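Isomaltose glucohydrolase (Kribbella flavida, PDB 5Z3E) hydrolyses the alpha-1,6-glucosidic linkage of isomaltose from the non-reducing end, releasing beta-D-glucose and D-glucose, in the intracellular breakdown of a starch-derived cyclic tetrasaccharide. Local coordinates at residues Gln315-Gly324 with Ala336-Gln346. The protein carries 1 engineered substitution. Sequence-based numbering, arbitrary orientation.
Sequences QWILLSALLG and ALRHLRWIADQ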
loop_
_atom_site.group_PDB
_atom_site.type_symbol
_atom_site.label_atom_id
_atom_site.label_comp_id
_atom_site.label_asym_id
_atom_site.label_seq_id
_atom_site.Cartn_x
_atom_site.Cartn_y
_atom_site.Cartn_z
ATOM N N GLN A 315 0.813 16.577 4.755
ATOM C CA GLN A 315 0.782 16.177 3.352
ATOM C C GLN A 315 1.710 14.992 3.155
ATOM O O GLN A 315 2.895 15.078 3.481
ATOM C CB GLN A 315 1.241 17.353 2.484
ATOM C CG GLN A 315 0.329 18.555 2.583
ATOM C CD GLN A 315 1.033 19.822 2.123
ATOM O OE1 GLN A 315 2.002 20.231 2.763
ATOM N NE2 GLN A 315 0.562 20.446 1.055
ATOM N N TRP A 316 1.164 13.891 2.631
ATOM C CA TRP A 316 1.887 12.623 2.589
ATOM C C TRP A 316 2.504 12.370 1.230
ATOM O O TRP A 316 1.821 12.307 0.194
ATOM C CB TRP A 316 0.934 11.486 2.961
ATOM C CG TRP A 316 0.700 11.429 4.450
ATOM C CD1 TRP A 316 0.092 12.348 5.261
ATOM C CD2 TRP A 316 1.137 10.373 5.311
ATOM N NE1 TRP A 316 0.141 11.926 6.569
ATOM C CE2 TRP A 316 0.772 10.719 6.619
ATOM C CE3 TRP A 316 1.783 9.157 5.082
ATOM C CZ2 TRP A 316 1.022 9.886 7.693
ATOM C CZ3 TRP A 316 2.044 8.342 6.148
ATOM C CH2 TRP A 316 1.655 8.701 7.444
ATOM N N ILE A 317 3.821 12.139 1.224
ATOM C CA ILE A 317 4.564 11.871 0.010
ATOM C C ILE A 317 3.951 10.689 -0.746
ATOM O O ILE A 317 3.772 10.737 -1.967
ATOM C CB ILE A 317 6.058 11.652 0.295
ATOM C CG1 ILE A 317 6.802 12.988 0.526
ATOM C CG2 ILE A 317 6.731 10.900 -0.832
ATOM C CD1 ILE A 317 6.358 13.802 1.700
ATOM N N LEU A 318 3.641 9.600 -0.024
ATOM C CA LEU A 318 3.173 8.392 -0.695
ATOM C C LEU A 318 1.832 8.626 -1.375
ATOM O O LEU A 318 1.535 7.986 -2.377
ATOM C CB LEU A 318 3.159 7.212 0.294
ATOM C CG LEU A 318 2.120 7.236 1.399
ATOM C CD1 LEU A 318 0.824 6.582 0.941
ATOM C CD2 LEU A 318 2.630 6.554 2.643
ATOM N N LEU A 319 1.005 9.515 -0.819
ATOM C CA LEU A 319 -0.294 9.806 -1.389
ATOM C C LEU A 319 -0.177 10.741 -2.596
ATOM O O LEU A 319 -0.923 10.574 -3.563
ATOM C CB LEU A 319 -1.259 10.353 -0.362
ATOM C CG LEU A 319 -1.666 9.379 0.745
ATOM C CD1 LEU A 319 -2.612 10.054 1.702
ATOM C CD2 LEU A 319 -2.293 8.105 0.157
ATOM N N SER A 320 0.743 11.704 -2.552
ATOM C CA SER A 320 1.032 12.483 -3.757
ATOM C C SER A 320 1.562 11.597 -4.873
ATOM O O SER A 320 1.208 11.772 -6.032
ATOM C CB SER A 320 2.009 13.593 -3.416
ATOM O OG SER A 320 1.402 14.531 -2.567
ATOM N N ALA A 321 2.387 10.614 -4.517
ATOM C CA ALA A 321 2.912 9.700 -5.512
ATOM C C ALA A 321 1.800 8.836 -6.082
ATOM O O ALA A 321 1.753 8.582 -7.283
ATOM C CB ALA A 321 3.983 8.818 -4.901
ATOM N N LEU A 322 0.919 8.334 -5.218
ATOM C CA LEU A 322 -0.204 7.519 -5.657
ATOM C C LEU A 322 -1.116 8.282 -6.616
ATOM O O LEU A 322 -1.556 7.750 -7.643
ATOM C CB LEU A 322 -0.973 7.056 -4.417
ATOM C CG LEU A 322 -2.187 6.208 -4.670
ATOM C CD1 LEU A 322 -1.841 4.900 -5.353
ATOM C CD2 LEU A 322 -2.891 5.968 -3.342
ATOM N N LEU A 323 -1.433 9.533 -6.269
ATOM C CA LEU A 323 -2.257 10.341 -7.155
ATOM C C LEU A 323 -1.518 10.587 -8.469
ATOM O O LEU A 323 -2.110 10.462 -9.547
ATOM C CB LEU A 323 -2.695 11.642 -6.480
ATOM C CG LEU A 323 -3.632 12.510 -7.313
ATOM C CD1 LEU A 323 -4.898 11.782 -7.752
ATOM C CD2 LEU A 323 -3.998 13.769 -6.534
ATOM N N GLY A 324 -0.229 10.921 -8.395
ATOM C CA GLY A 324 0.530 11.123 -9.608
ATOM C C GLY A 324 0.547 9.901 -10.522
ATOM O O GLY A 324 0.440 10.023 -11.744
ATOM N N ALA A 336 0.747 14.329 -13.382
ATOM C CA ALA A 336 1.671 13.388 -12.763
ATOM C C ALA A 336 2.989 14.071 -12.424
ATOM O O ALA A 336 3.522 13.919 -11.309
ATOM C CB ALA A 336 1.891 12.200 -13.662
ATOM N N LEU A 337 3.528 14.832 -13.380
ATOM C CA LEU A 337 4.792 15.512 -13.187
ATOM C C LEU A 337 4.705 16.546 -12.065
ATOM O O LEU A 337 5.658 16.704 -11.315
ATOM C CB LEU A 337 5.251 16.192 -14.483
ATOM C CG LEU A 337 5.787 15.218 -15.535
ATOM C CD1 LEU A 337 5.846 15.914 -16.883
ATOM C CD2 LEU A 337 7.178 14.727 -15.124
ATOM N N ARG A 338 3.585 17.255 -11.959
ATOM C CA ARG A 338 3.460 18.230 -10.892
ATOM C C ARG A 338 3.596 17.559 -9.531
ATOM O O ARG A 338 4.225 18.091 -8.613
ATOM C CB ARG A 338 2.149 18.983 -11.009
ATOM C CG ARG A 338 1.959 20.042 -9.936
ATOM C CD ARG A 338 0.830 21.021 -10.216
ATOM N NE ARG A 338 -0.475 20.385 -10.167
ATOM C CZ ARG A 338 -1.229 20.260 -9.072
ATOM N NH1 ARG A 338 -2.403 19.683 -9.149
ATOM N NH2 ARG A 338 -0.829 20.747 -7.897
ATOM N N HIS A 339 2.986 16.387 -9.387
ATOM C CA HIS A 339 3.101 15.651 -8.137
ATOM C C HIS A 339 4.491 15.082 -7.912
ATOM O O HIS A 339 4.975 15.090 -6.791
ATOM C CB HIS A 339 1.972 14.595 -8.061
ATOM C CG HIS A 339 0.624 15.233 -7.899
ATOM N ND1 HIS A 339 -0.128 15.717 -8.962
ATOM C CD2 HIS A 339 -0.057 15.591 -6.778
ATOM C CE1 HIS A 339 -1.219 16.303 -8.486
ATOM N NE2 HIS A 339 -1.195 16.248 -7.175
ATOM N N LEU A 340 5.142 14.612 -8.967
ATOM C CA LEU A 340 6.519 14.164 -8.861
ATOM C C LEU A 340 7.425 15.299 -8.374
ATOM O O LEU A 340 8.280 15.101 -7.507
ATOM C CB LEU A 340 7.008 13.600 -10.175
ATOM C CG LEU A 340 8.390 12.991 -10.147
ATOM C CD1 LEU A 340 8.374 11.680 -9.370
ATOM C CD2 LEU A 340 8.940 12.782 -11.559
ATOM N N ARG A 341 7.253 16.488 -8.947
ATOM C CA ARG A 341 8.065 17.645 -8.550
ATOM C C ARG A 341 7.830 17.990 -7.084
ATOM O O ARG A 341 8.759 18.309 -6.351
ATOM C CB ARG A 341 7.766 18.849 -9.443
ATOM C CG ARG A 341 8.203 18.707 -10.866
ATOM C CD ARG A 341 7.921 19.993 -11.653
ATOM N NE ARG A 341 8.196 19.814 -13.070
ATOM C CZ ARG A 341 7.263 19.709 -14.013
ATOM N NH1 ARG A 341 5.977 19.788 -13.675
ATOM N NH2 ARG A 341 7.613 19.473 -15.252
ATOM N N TRP A 342 6.565 17.963 -6.658
ATOM C CA TRP A 342 6.259 18.264 -5.252
ATOM C C TRP A 342 6.967 17.294 -4.314
ATOM O O TRP A 342 7.576 17.696 -3.321
ATOM C CB TRP A 342 4.742 18.249 -4.985
ATOM C CG TRP A 342 4.413 18.617 -3.564
ATOM C CD1 TRP A 342 4.240 19.883 -3.077
ATOM C CD2 TRP A 342 4.290 17.744 -2.440
ATOM N NE1 TRP A 342 4.001 19.852 -1.743
ATOM C CE2 TRP A 342 4.031 18.548 -1.312
ATOM C CE3 TRP A 342 4.365 16.354 -2.274
ATOM C CZ2 TRP A 342 3.868 18.014 -0.033
ATOM C CZ3 TRP A 342 4.179 15.837 -1.020
ATOM C CH2 TRP A 342 3.941 16.659 0.098
ATOM N N ILE A 343 6.923 16.004 -4.638
ATOM C CA ILE A 343 7.600 15.017 -3.814
ATOM C C ILE A 343 9.098 15.318 -3.736
ATOM O O ILE A 343 9.698 15.292 -2.666
ATOM C CB ILE A 343 7.402 13.604 -4.364
ATOM C CG1 ILE A 343 5.922 13.214 -4.247
ATOM C CG2 ILE A 343 8.329 12.632 -3.649
ATOM C CD1 ILE A 343 5.576 12.055 -5.146
ATOM N N ALA A 344 9.733 15.594 -4.877
ATOM C CA ALA A 344 11.168 15.830 -4.899
ATOM C C ALA A 344 11.524 17.018 -4.009
ATOM O O ALA A 344 12.595 17.030 -3.394
ATOM C CB ALA A 344 11.657 16.028 -6.312
ATOM N N ASP A 345 10.652 18.019 -3.953
ATOM C CA ASP A 345 10.887 19.195 -3.129
ATOM C C ASP A 345 10.804 18.886 -1.634
ATOM O O ASP A 345 11.161 19.766 -0.825
ATOM C CB ASP A 345 9.887 20.286 -3.498
ATOM C CG ASP A 345 10.158 20.909 -4.853
ATOM O OD1 ASP A 345 11.279 20.759 -5.402
ATOM O OD2 ASP A 345 9.244 21.613 -5.367
ATOM N N GLN A 346 10.367 17.683 -1.253
ATOM C CA GLN A 346 10.300 17.323 0.166
ATOM C C GLN A 346 11.511 16.535 0.626
ATOM O O GLN A 346 11.632 16.207 1.795
ATOM C CB GLN A 346 9.023 16.538 0.481
ATOM C CG GLN A 346 7.770 17.175 -0.121
ATOM C CD GLN A 346 7.690 18.653 0.092
ATOM O OE1 GLN A 346 8.016 19.158 1.154
ATOM N NE2 GLN A 346 7.266 19.376 -0.941
#
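An antiparallel helical hairpin brings Trp342 and Ile343 of helix 333-344 against helix 317-329; the axes of the two segments come within 8.4 Å and their N-to-C directions differ by 161°. With CG anti to the backbone N (chi1 -177°), the Trp342 indole reaches across to the start of the partner helix. Its CZ3 lies 3.4 Å from Ser320 OG, a hydroxyl already hydrogen-bonded to Gly300 and Val302, while CH2 meets Gln315 CB at 3.7 Å. Gln346 NE2 sits over one indole face, near the rim, and gives a bent hydrogen bond (147°) to Trp342 O, while its OE1 is hydrogen-bonded to His359 NE2. Replacing the indole of Trp342 with the methyl of an alanine is likely to open a gap beside Ser320 and Gln315. Alongside, Ile343 drives CD1 against Ala321 CB (3.6 Å) and CG2 against Ile317 CG2. Further along, Leu323 CG lies over one face of the His339 imidazole, whose NE2 is hydrogen-bonded to Asp297. Gly324 lets the backbones close to 4.0 Å between its CA and that of Ala336. Trp316, the N-cap, points away from helix 333-344, its side chain about 4 Å from that of Ala355, the engineered site of the proposed catalytic base; helix 317-329 thus starts near the catalytic site of the (alpha/alpha)6 barrel typical of family 15 glycoside hydrolases.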